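PDB 2HHC: nodulation fucosyltransferase NodZ from Bradyrhizobium sp., which is a glycosyltransferase of the GT-B class, built from two Rossmann-like alpha/beta domains. Local coordinates for residues A[4-12]-A[120-131]; A[30-41]-A[65-76]. One frame throughout, in Å; residues are numbered along the deposited sequence. Where two conformers were deposited one is given.

Overall arrangement
Interactions 1 and 2 are successive strand pairings in one sheet, the first of the two sheets of this GT-B protein, with centres about 9 Å apart. Across it, strand 67-70 pairs with 35-39, 35-39 with 6-10, and 6-10 with 125-128, all parallel. Strand 6-10, helix 15-32 and strand 35-39 follow one another as a beta-alpha-beta unit joining the two contacts. Along the chain the order is 4-12, 30-41, 65-76, 120-131, so both halves of interaction 2 fall between those of interaction 1. The salt bridge R10-D39 and a probable hydrogen bond, E4 to T35, tie the two contacts together across the shared sheet.

Interaction 1. Residues A[4-12]-A[120-131]; sequences ERFVISRRR and DSEANTIVCDAC
D129 is clasped by two arginines from 4-12 just past strand 125-128, which pairs in parallel with strand 6-10 in a Rossmann-like sheet. F6 and I8 each donate and accept (F6 N to N124 O, I126 N to F6 O, I8 N to I126 O at 2.8 Å, C128 N to I8 O), and R10 N closes the ladder on C128 O. V7 and C128 meet on one face, CG1 to SG at 3.8 Å, while I8 CD1 reaches T125 CG2 on the other.

At D129 the two oxygens have separate jobs. R12 comes end-on, its NH1 (2.8 Å) and NH2 both bonding OD1 on the syn side but tilted out of the carboxylate plane, with that oxygen in the guanidinium plane and the two flat groups 84° apart. R10 sends NH1 to OD2 from above the carboxylate plane at 2.9 Å, while its NE forms a salt bridge with D39 on the next strand. Two cations sharing one carboxylate would be expected to stabilise its negative charge.

R5 has the most surface buried here. Its CG and CD lie across the N124 side chain, both 3.6 Å from OD1, and the chain then bends at chi3 (17°) toward 120-123. NH1 makes a weak bond to S121 O; the link from NH2 to D120 OD2 is implausibly short, and R5 has a second conformer, so that salt bridge is doubtful in detail. D120 is also paired with R34.

Water 1 accepts from R11 NH1 and lies within hydrogen-bonding distance of both R10 O and D129 OD1. R11, bent at chi2 (81°) and salt-bridged through NE to D17, spreads one guanidinium face over the A130-C131 peptide, with C131 N 3.5 Å above the centre of the plane.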
loop_
_atom_site.group_PDB
_atom_site.type_symbol
_atom_site.label_atom_id
_atom_site.label_comp_id
_atom_site.label_asym_id
_atom_site.label_seq_id
_atom_site.Cartn_x
_atom_site.Cartn_y
_atom_site.Cartn_z
ATOM N N GLU A 4 19.830 -17.821 13.601
ATOM C CA GLU A 4 18.649 -17.234 12.985
ATOM C C GLU A 4 19.089 -16.364 11.842
ATOM O O GLU A 4 20.095 -15.655 11.945
ATOM C CB GLU A 4 17.894 -16.402 14.029
ATOM C CG GLU A 4 16.503 -16.016 13.617
ATOM C CD GLU A 4 15.659 -15.437 14.749
ATOM O OE1 GLU A 4 16.124 -15.349 15.903
ATOM O OE2 GLU A 4 14.465 -15.055 14.472
ATOM N N ARG A 5 18.302 -16.335 10.752
ATOM C CA ARG A 5 18.533 -15.541 9.567
ATOM C C ARG A 5 17.279 -14.709 9.248
ATOM O O ARG A 5 16.175 -15.037 9.725
ATOM C CB ARG A 5 18.884 -16.465 8.420
ATOM C CG ARG A 5 20.298 -17.060 8.617
ATOM C CD ARG A 5 20.642 -18.265 7.740
ATOM N NE ARG A 5 19.760 -18.408 6.611
ATOM C CZ ARG A 5 20.077 -18.290 5.316
ATOM N NH1 ARG A 5 21.331 -18.042 4.850
ATOM N NH2 ARG A 5 19.085 -18.478 4.472
ATOM N N PHE A 6 17.457 -13.646 8.502
ATOM C CA PHE A 6 16.459 -12.584 8.440
ATOM C C PHE A 6 16.228 -12.020 7.039
ATOM O O PHE A 6 17.133 -12.033 6.168
ATOM C CB PHE A 6 16.873 -11.401 9.368
ATOM C CG PHE A 6 17.046 -11.806 10.799
ATOM C CD1 PHE A 6 18.240 -12.356 11.244
ATOM C CD2 PHE A 6 16.030 -11.616 11.714
ATOM C CE1 PHE A 6 18.422 -12.702 12.554
ATOM C CE2 PHE A 6 16.210 -11.959 13.042
ATOM C CZ PHE A 6 17.420 -12.487 13.473
ATOM N N VAL A 7 15.037 -11.470 6.860
ATOM C CA VAL A 7 14.707 -10.547 5.755
ATOM C C VAL A 7 14.133 -9.300 6.388
ATOM O O VAL A 7 13.176 -9.425 7.160
ATOM C CB VAL A 7 13.668 -11.138 4.742
ATOM C CG1 VAL A 7 13.372 -10.132 3.657
ATOM C CG2 VAL A 7 14.121 -12.414 4.151
ATOM N N ILE A 8 14.714 -8.138 6.122
ATOM C CA ILE A 8 14.212 -6.887 6.667
ATOM C C ILE A 8 13.457 -6.171 5.581
ATOM O O ILE A 8 13.992 -5.878 4.494
ATOM C CB ILE A 8 15.350 -6.019 7.197
ATOM C CG1 ILE A 8 16.219 -6.801 8.227
ATOM C CG2 ILE A 8 14.777 -4.773 7.791
ATOM C CD1 ILE A 8 17.384 -6.007 8.757
ATOM N N SER A 9 12.202 -5.837 5.820
ATOM C CA SER A 9 11.371 -5.064 4.936
ATOM C C SER A 9 11.345 -3.619 5.386
ATOM O O SER A 9 10.690 -3.286 6.389
ATOM C CB SER A 9 9.958 -5.645 4.901
ATOM O OG SER A 9 9.185 -4.937 3.931
ATOM N N ARG A 10 12.049 -2.750 4.647
ATOM C CA ARG A 10 12.140 -1.338 4.932
ATOM C C ARG A 10 11.336 -0.589 3.871
ATOM O O ARG A 10 11.634 -0.712 2.665
ATOM C CB ARG A 10 13.594 -0.886 4.848
ATOM C CG ARG A 10 14.565 -1.809 5.551
ATOM C CD ARG A 10 15.852 -1.020 5.905
ATOM N NE ARG A 10 15.598 -0.187 7.077
ATOM C CZ ARG A 10 15.720 1.134 7.097
ATOM N NH1 ARG A 10 16.146 1.803 6.031
ATOM N NH2 ARG A 10 15.379 1.815 8.183
ATOM N N ARG A 11 10.398 0.253 4.280
ATOM C CA ARG A 11 9.666 1.088 3.335
ATOM C C ARG A 11 9.034 2.205 4.140
ATOM O O ARG A 11 8.642 1.993 5.280
ATOM C CB ARG A 11 8.634 0.297 2.539
ATOM C CG ARG A 11 8.314 0.858 1.192
ATOM C CD ARG A 11 9.359 0.474 0.134
ATOM N NE ARG A 11 9.093 1.167 -1.114
ATOM C CZ ARG A 11 9.906 2.004 -1.730
ATOM N NH1 ARG A 11 11.170 2.134 -1.379
ATOM N NH2 ARG A 11 9.495 2.631 -2.793
ATOM N N ARG A 12 9.005 3.380 3.552
ATOM C CA ARG A 12 8.686 4.634 4.226
ATOM C C ARG A 12 7.736 5.526 3.442
ATOM O O ARG A 12 7.594 6.724 3.720
ATOM C CB ARG A 12 9.989 5.417 4.520
ATOM C CG ARG A 12 10.925 4.673 5.418
ATOM C CD ARG A 12 12.286 5.258 5.559
ATOM N NE ARG A 12 12.995 5.255 4.287
ATOM C CZ ARG A 12 13.536 4.169 3.714
ATOM N NH1 ARG A 12 13.550 2.992 4.260
ATOM N NH2 ARG A 12 14.140 4.359 2.557
ATOM N N ASP A 120 19.079 -20.144 -2.304
ATOM C CA ASP A 120 19.051 -19.126 -1.262
ATOM C C ASP A 120 20.365 -18.363 -1.219
ATOM O O ASP A 120 21.437 -18.921 -1.456
ATOM C CB ASP A 120 18.819 -19.857 0.066
ATOM C CG ASP A 120 18.644 -18.935 1.268
ATOM O OD1 ASP A 120 18.282 -17.762 1.182
ATOM O OD2 ASP A 120 18.822 -19.514 2.358
ATOM N N SER A 121 20.283 -17.072 -0.914
ATOM C CA SER A 121 21.476 -16.306 -0.663
ATOM C C SER A 121 22.238 -16.872 0.543
ATOM O O SER A 121 21.639 -17.271 1.530
ATOM C CB SER A 121 21.145 -14.825 -0.396
ATOM O OG SER A 121 22.307 -14.109 -0.091
ATOM N N GLU A 122 23.562 -16.835 0.488
ATOM C CA GLU A 122 24.371 -17.124 1.676
ATOM C C GLU A 122 24.333 -16.010 2.736
ATOM O O GLU A 122 24.729 -16.243 3.861
ATOM C CB GLU A 122 25.821 -17.465 1.289
ATOM C CG GLU A 122 25.934 -18.779 0.535
ATOM C CD GLU A 122 25.251 -19.913 1.276
ATOM O OE1 GLU A 122 25.742 -20.270 2.364
ATOM O OE2 GLU A 122 24.210 -20.417 0.793
ATOM N N ALA A 123 23.908 -14.792 2.394
ATOM C CA ALA A 123 23.790 -13.737 3.372
ATOM C C ALA A 123 22.864 -14.105 4.506
ATOM O O ALA A 123 21.825 -14.738 4.293
ATOM C CB ALA A 123 23.312 -12.448 2.706
ATOM N N ASN A 124 23.243 -13.734 5.721
ATOM C CA ASN A 124 22.431 -14.031 6.878
ATOM C C ASN A 124 21.251 -13.077 7.047
ATOM O O ASN A 124 20.251 -13.441 7.671
ATOM C CB ASN A 124 23.273 -14.092 8.157
ATOM C CG ASN A 124 24.167 -15.284 8.169
ATOM O OD1 ASN A 124 23.746 -16.362 7.772
ATOM N ND2 ASN A 124 25.400 -15.115 8.604
ATOM N N THR A 125 21.380 -11.859 6.521
ATOM C CA THR A 125 20.300 -10.853 6.532
ATOM C C THR A 125 20.140 -10.266 5.147
ATOM O O THR A 125 21.110 -9.738 4.579
ATOM C CB THR A 125 20.597 -9.754 7.573
ATOM O OG1 THR A 125 20.615 -10.320 8.886
ATOM C CG2 THR A 125 19.525 -8.639 7.567
ATOM N N ILE A 126 18.923 -10.360 4.598
ATOM C CA ILE A 126 18.549 -9.692 3.339
ATOM C C ILE A 126 17.941 -8.361 3.728
ATOM O O ILE A 126 16.939 -8.344 4.456
ATOM C CB ILE A 126 17.523 -10.513 2.556
ATOM C CG1 ILE A 126 17.967 -11.988 2.405
ATOM C CG2 ILE A 126 17.224 -9.874 1.212
ATOM C CD1 ILE A 126 19.269 -12.243 1.848
ATOM N N VAL A 127 18.467 -7.259 3.213
ATOM C CA VAL A 127 17.895 -5.950 3.549
ATOM C C VAL A 127 17.141 -5.467 2.330
ATOM O O VAL A 127 17.739 -5.210 1.268
ATOM C CB VAL A 127 18.969 -4.897 3.941
ATOM C CG1 VAL A 127 18.250 -3.569 4.358
ATOM C CG2 VAL A 127 19.860 -5.445 5.008
ATOM N N CYS A 128 15.818 -5.361 2.440
ATOM C CA CYS A 128 14.969 -4.882 1.387
ATOM C C CYS A 128 14.633 -3.409 1.603
ATOM O O CYS A 128 13.872 -3.104 2.495
ATOM C CB CYS A 128 13.653 -5.686 1.312
ATOM S SG CYS A 128 13.864 -7.452 0.995
ATOM N N ASP A 129 15.255 -2.531 0.828
ATOM C CA ASP A 129 15.110 -1.088 1.023
ATOM C C ASP A 129 14.974 -0.378 -0.348
ATOM O O ASP A 129 15.666 0.569 -0.698
ATOM C CB ASP A 129 16.285 -0.544 1.871
ATOM C CG ASP A 129 16.019 0.770 2.504
ATOM O OD1 ASP A 129 14.949 1.443 2.323
ATOM O OD2 ASP A 129 16.934 1.182 3.280
ATOM N N ALA A 130 14.030 -0.905 -1.118
ATOM C CA ALA A 130 13.640 -0.443 -2.413
ATOM C C ALA A 130 12.186 -0.850 -2.649
ATOM O O ALA A 130 11.608 -1.614 -1.879
ATOM C CB ALA A 130 14.509 -1.033 -3.482
ATOM N N CYS A 131 11.619 -0.395 -3.745
ATOM C CA CYS A 131 10.257 -0.741 -4.089
ATOM C C CYS A 131 10.208 -2.172 -4.592
ATOM O O CYS A 131 10.891 -2.507 -5.555
ATOM C CB CYS A 131 9.736 0.174 -5.156
ATOM S SG CYS A 131 8.006 -0.106 -5.552
HETATM O O HOH W 1 12.533 1.385 1.102
HETATM O O HOH W 2 11.306 -2.760 0.626
HETATM O O HOH W 3 14.750 3.258 -0.368
#

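Interaction 2. Residues A[30-41]-A[65-76]; sequences QRTGRTLVIDWR and AGVPVICDDRVN
R41 lies against V75 and N76, with CG2 of V75 3.4 Å above one face of its guanidinium, offset toward the rim. NH1 bonds N76 OD1 at 2.8 Å, although the donor is tilted from the amide plane, and the two flat groups stand 54° apart. CG1 of the same valine slides past CG1 of V37 at 3.6 Å, so V75 wedges between an apolar strand residue and the arginine.

Strands 35-39 and 67-70 run parallel, crossing at -30°. L36 N bonds P68 O, I70 N bonds L36 O and I38 N bonds I70 O, this last at 2.8 Å. I38 CD1 packs on V69 CG1, and at the other end V67 presses CG2 on Q30 CB at 3.5 Å, joining the strand to the last turn of helix 15-32, which ends in a Schellman motif at G33.

Behind R41 stands D39. It takes NE on OD1 (2.9 Å) and NH2 on OD2, a side-on grip that fixes the guanidinium's rotation; OD1 also receives R41 N from the opposite face, closing an Asx turn. OD2 in turn is salt-bridged to R10. N52, whose side chain bonds I38 O, W40 N and D72 O, joins the chain at 38-40 to D72. With strand 6-10, helix 15-32 and strand 35-39 forming a beta-alpha-beta unit beside 67-70, this is the layout of a Rossmann-like domain, as expected for the GT-B clan.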
loop_
_atom_site.group_PDB
_atom_site.type_symbol
_atom_site.label_atom_id
_atom_site.label_comp_id
_atom_site.label_asym_id
_atom_site.label_seq_id
_atom_site.Cartn_x
_atom_site.Cartn_y
_atom_site.Cartn_z
ATOM N N GLN A 30 9.551 -16.751 3.680
ATOM C CA GLN A 30 8.872 -18.032 3.749
ATOM C C GLN A 30 9.660 -19.084 2.971
ATOM O O GLN A 30 9.900 -20.199 3.443
ATOM C CB GLN A 30 7.379 -18.036 3.278
ATOM C CG GLN A 30 6.638 -19.348 3.737
ATOM C CD GLN A 30 5.239 -19.685 3.108
ATOM O OE1 GLN A 30 4.397 -20.395 3.730
ATOM N NE2 GLN A 30 5.024 -19.236 1.894
ATOM N N ARG A 31 10.104 -18.713 1.778
ATOM C CA ARG A 31 10.736 -19.675 0.870
ATOM C C ARG A 31 12.040 -20.167 1.510
ATOM O O ARG A 31 12.407 -21.333 1.375
ATOM C CB ARG A 31 11.008 -18.980 -0.478
ATOM C CG ARG A 31 11.640 -19.831 -1.571
ATOM C CD ARG A 31 12.284 -18.954 -2.682
ATOM N NE ARG A 31 13.602 -19.476 -3.015
ATOM C CZ ARG A 31 14.485 -18.899 -3.838
ATOM N NH1 ARG A 31 14.193 -17.774 -4.483
ATOM N NH2 ARG A 31 15.661 -19.481 -4.031
ATOM N N THR A 32 12.733 -19.256 2.213
ATOM C CA THR A 32 14.090 -19.538 2.657
ATOM C C THR A 32 14.291 -19.776 4.161
ATOM O O THR A 32 15.435 -19.905 4.612
ATOM C CB THR A 32 15.108 -18.497 2.178
ATOM O OG1 THR A 32 14.784 -17.225 2.732
ATOM C CG2 THR A 32 15.152 -18.387 0.645
ATOM N N GLY A 33 13.207 -19.810 4.934
ATOM C CA GLY A 33 13.286 -20.116 6.355
ATOM C C GLY A 33 13.920 -19.005 7.148
ATOM O O GLY A 33 14.725 -19.264 8.048
ATOM N N ARG A 34 13.531 -17.779 6.844
ATOM C CA ARG A 34 14.052 -16.606 7.553
ATOM C C ARG A 34 12.964 -15.937 8.370
ATOM O O ARG A 34 11.767 -15.999 8.039
ATOM C CB ARG A 34 14.646 -15.608 6.554
ATOM C CG ARG A 34 15.846 -16.123 5.769
ATOM C CD ARG A 34 16.177 -15.171 4.626
ATOM N NE ARG A 34 17.266 -15.692 3.802
ATOM C CZ ARG A 34 18.556 -15.390 3.949
ATOM N NH1 ARG A 34 18.981 -14.595 4.926
ATOM N NH2 ARG A 34 19.442 -15.905 3.116
ATOM N N THR A 35 13.407 -15.162 9.357
ATOM C CA THR A 35 12.527 -14.332 10.145
ATOM C C THR A 35 12.320 -13.027 9.393
ATOM O O THR A 35 13.257 -12.428 8.899
ATOM C CB THR A 35 13.134 -14.101 11.528
ATOM O OG1 THR A 35 13.112 -15.336 12.222
ATOM C CG2 THR A 35 12.389 -13.027 12.372
ATOM N N LEU A 36 11.070 -12.539 9.353
ATOM C CA LEU A 36 10.716 -11.261 8.733
ATOM C C LEU A 36 10.670 -10.126 9.724
ATOM O O LEU A 36 10.067 -10.228 10.785
ATOM C CB LEU A 36 9.353 -11.359 8.070
ATOM C CG LEU A 36 8.811 -10.135 7.376
ATOM C CD1 LEU A 36 9.639 -9.792 6.109
ATOM C CD2 LEU A 36 7.381 -10.403 6.966
ATOM N N VAL A 37 11.415 -9.081 9.419
ATOM C CA VAL A 37 11.463 -7.893 10.240
ATOM C C VAL A 37 10.769 -6.766 9.452
ATOM O O VAL A 37 11.105 -6.466 8.289
ATOM C CB VAL A 37 12.924 -7.467 10.467
ATOM C CG1 VAL A 37 12.983 -6.221 11.310
ATOM C CG2 VAL A 37 13.750 -8.582 11.086
ATOM N N ILE A 38 9.745 -6.155 10.043
ATOM C CA ILE A 38 9.009 -5.044 9.436
ATOM C C ILE A 38 9.622 -3.770 10.017
ATOM O O ILE A 38 9.487 -3.510 11.213
ATOM C CB ILE A 38 7.513 -5.119 9.714
ATOM C CG1 ILE A 38 6.948 -6.505 9.379
ATOM C CG2 ILE A 38 6.813 -3.988 8.934
ATOM C CD1 ILE A 38 5.438 -6.662 9.582
ATOM N N ASP A 39 10.348 -3.052 9.184
ATOM C CA ASP A 39 11.133 -1.873 9.632
ATOM C C ASP A 39 10.627 -0.620 8.942
ATOM O O ASP A 39 11.033 -0.264 7.811
ATOM C CB ASP A 39 12.606 -2.071 9.371
ATOM C CG ASP A 39 13.426 -0.905 9.836
ATOM O OD1 ASP A 39 12.903 0.055 10.444
ATOM O OD2 ASP A 39 14.663 -0.957 9.544
ATOM N N TRP A 40 9.636 0.007 9.561
ATOM C CA TRP A 40 9.035 1.225 9.054
ATOM C C TRP A 40 9.536 2.469 9.796
ATOM O O TRP A 40 8.876 3.493 9.875
ATOM C CB TRP A 40 7.529 1.162 9.079
ATOM C CG TRP A 40 6.936 0.188 8.094
ATOM C CD1 TRP A 40 7.583 -0.668 7.244
ATOM C CD2 TRP A 40 5.516 -0.079 7.935
ATOM N NE1 TRP A 40 6.666 -1.388 6.517
ATOM C CE2 TRP A 40 5.390 -1.018 6.914
ATOM C CE3 TRP A 40 4.376 0.481 8.487
ATOM C CZ2 TRP A 40 4.142 -1.493 6.501
ATOM C CZ3 TRP A 40 3.164 0.060 8.073
ATOM C CH2 TRP A 40 3.055 -0.927 7.071
ATOM N N ARG A 41 10.767 2.413 10.319
ATOM C CA ARG A 41 11.451 3.623 10.809
ATOM C C ARG A 41 11.601 4.613 9.690
ATOM O O ARG A 41 11.954 4.240 8.577
ATOM C CB ARG A 41 12.839 3.276 11.371
ATOM C CG ARG A 41 12.759 2.532 12.712
ATOM C CD ARG A 41 14.113 2.102 13.280
ATOM N NE ARG A 41 14.713 1.140 12.395
ATOM C CZ ARG A 41 15.940 0.666 12.540
ATOM N NH1 ARG A 41 16.628 1.022 13.610
ATOM N NH2 ARG A 41 16.457 -0.169 11.632
ATOM N N ALA A 65 1.424 -16.396 8.668
ATOM C CA ALA A 65 1.357 -17.630 7.915
ATOM C C ALA A 65 2.599 -18.518 8.012
ATOM O O ALA A 65 3.176 -19.005 7.017
ATOM C CB ALA A 65 0.958 -17.374 6.476
ATOM N N GLY A 66 3.075 -18.687 9.247
ATOM C CA GLY A 66 4.218 -19.569 9.530
ATOM C C GLY A 66 5.594 -18.940 9.586
ATOM O O GLY A 66 6.595 -19.576 9.994
ATOM N N VAL A 67 5.659 -17.673 9.198
ATOM C CA VAL A 67 6.909 -16.934 9.170
ATOM C C VAL A 67 6.946 -16.097 10.447
ATOM O O VAL A 67 6.047 -15.268 10.681
ATOM C CB VAL A 67 7.021 -16.014 7.930
ATOM C CG1 VAL A 67 8.228 -15.065 8.044
ATOM C CG2 VAL A 67 7.072 -16.791 6.560
ATOM N N PRO A 68 7.998 -16.282 11.268
ATOM C CA PRO A 68 8.131 -15.427 12.447
ATOM C C PRO A 68 8.353 -13.976 12.051
ATOM O O PRO A 68 9.023 -13.669 11.045
ATOM C CB PRO A 68 9.406 -15.972 13.134
ATOM C CG PRO A 68 9.691 -17.243 12.492
ATOM C CD PRO A 68 9.130 -17.216 11.134
ATOM N N VAL A 69 7.813 -13.038 12.829
ATOM C CA VAL A 69 7.856 -11.601 12.521
ATOM C C VAL A 69 8.293 -10.800 13.726
ATOM O O VAL A 69 7.827 -11.024 14.820
ATOM C CB VAL A 69 6.480 -11.097 12.075
ATOM C CG1 VAL A 69 6.457 -9.591 11.866
ATOM C CG2 VAL A 69 6.049 -11.815 10.821
ATOM N N ILE A 70 9.189 -9.846 13.467
ATOM C CA ILE A 70 9.567 -8.772 14.392
ATOM C C ILE A 70 9.070 -7.481 13.780
ATOM O O ILE A 70 9.519 -7.085 12.711
ATOM C CB ILE A 70 11.069 -8.714 14.596
ATOM C CG1 ILE A 70 11.583 -10.021 15.230
ATOM C CG2 ILE A 70 11.432 -7.555 15.517
ATOM C CD1 ILE A 70 13.076 -10.230 15.183
ATOM N N CYS A 71 8.167 -6.780 14.459
ATOM C CA CYS A 71 7.495 -5.619 13.878
ATOM C C CYS A 71 7.543 -4.340 14.703
ATOM O O CYS A 71 6.781 -3.390 14.401
ATOM C CB CYS A 71 5.986 -5.933 13.746
ATOM S SG CYS A 71 5.058 -5.962 15.298
ATOM N N ASP A 72 8.438 -4.251 15.675
ATOM C CA ASP A 72 8.341 -3.223 16.654
ATOM C C ASP A 72 9.663 -2.548 16.991
ATOM O O ASP A 72 10.561 -2.568 16.145
ATOM C CB ASP A 72 7.651 -3.790 17.858
ATOM C CG ASP A 72 8.417 -4.948 18.510
ATOM O OD1 ASP A 72 9.637 -5.075 18.284
ATOM O OD2 ASP A 72 7.784 -5.725 19.269
ATOM N N ASP A 73 9.801 -1.922 18.140
ATOM C CA ASP A 73 11.020 -1.184 18.424
ATOM C C ASP A 73 12.247 -2.048 18.701
ATOM O O ASP A 73 13.342 -1.528 18.866
ATOM C CB ASP A 73 10.807 -0.018 19.399
ATOM C CG ASP A 73 10.092 1.267 18.741
ATOM O OD1 ASP A 73 9.636 2.074 19.581
ATOM O OD2 ASP A 73 10.034 1.527 17.483
ATOM N N ARG A 74 12.105 -3.367 18.724
ATOM C CA ARG A 74 13.272 -4.243 18.791
ATOM C C ARG A 74 14.226 -3.995 17.611
ATOM O O ARG A 74 15.415 -4.281 17.729
ATOM C CB ARG A 74 12.860 -5.703 18.854
ATOM C CG ARG A 74 12.345 -6.080 20.191
ATOM C CD ARG A 74 11.838 -7.550 20.237
ATOM N NE ARG A 74 10.608 -7.626 19.478
ATOM C CZ ARG A 74 9.986 -8.732 19.094
ATOM N NH1 ARG A 74 10.501 -9.906 19.364
ATOM N NH2 ARG A 74 8.846 -8.622 18.418
ATOM N N VAL A 75 13.757 -3.426 16.514
ATOM C CA VAL A 75 14.698 -3.034 15.443
ATOM C C VAL A 75 15.819 -2.092 15.941
ATOM O O VAL A 75 16.887 -2.021 15.331
ATOM C CB VAL A 75 13.940 -2.456 14.229
ATOM C CG1 VAL A 75 13.029 -3.501 13.647
ATOM C CG2 VAL A 75 13.211 -1.169 14.561
ATOM N N ASN A 76 15.566 -1.349 17.013
ATOM C CA ASN A 76 16.538 -0.433 17.601
ATOM C C ASN A 76 17.413 -1.086 18.664
ATOM O O ASN A 76 18.311 -0.429 19.218
ATOM C CB ASN A 76 15.826 0.756 18.217
ATOM C CG ASN A 76 15.244 1.677 17.190
ATOM O OD1 ASN A 76 15.803 1.843 16.112
ATOM N ND2 ASN A 76 14.057 2.217 17.461
HETATM O O HOH W 4 17.833 -2.622 12.794
#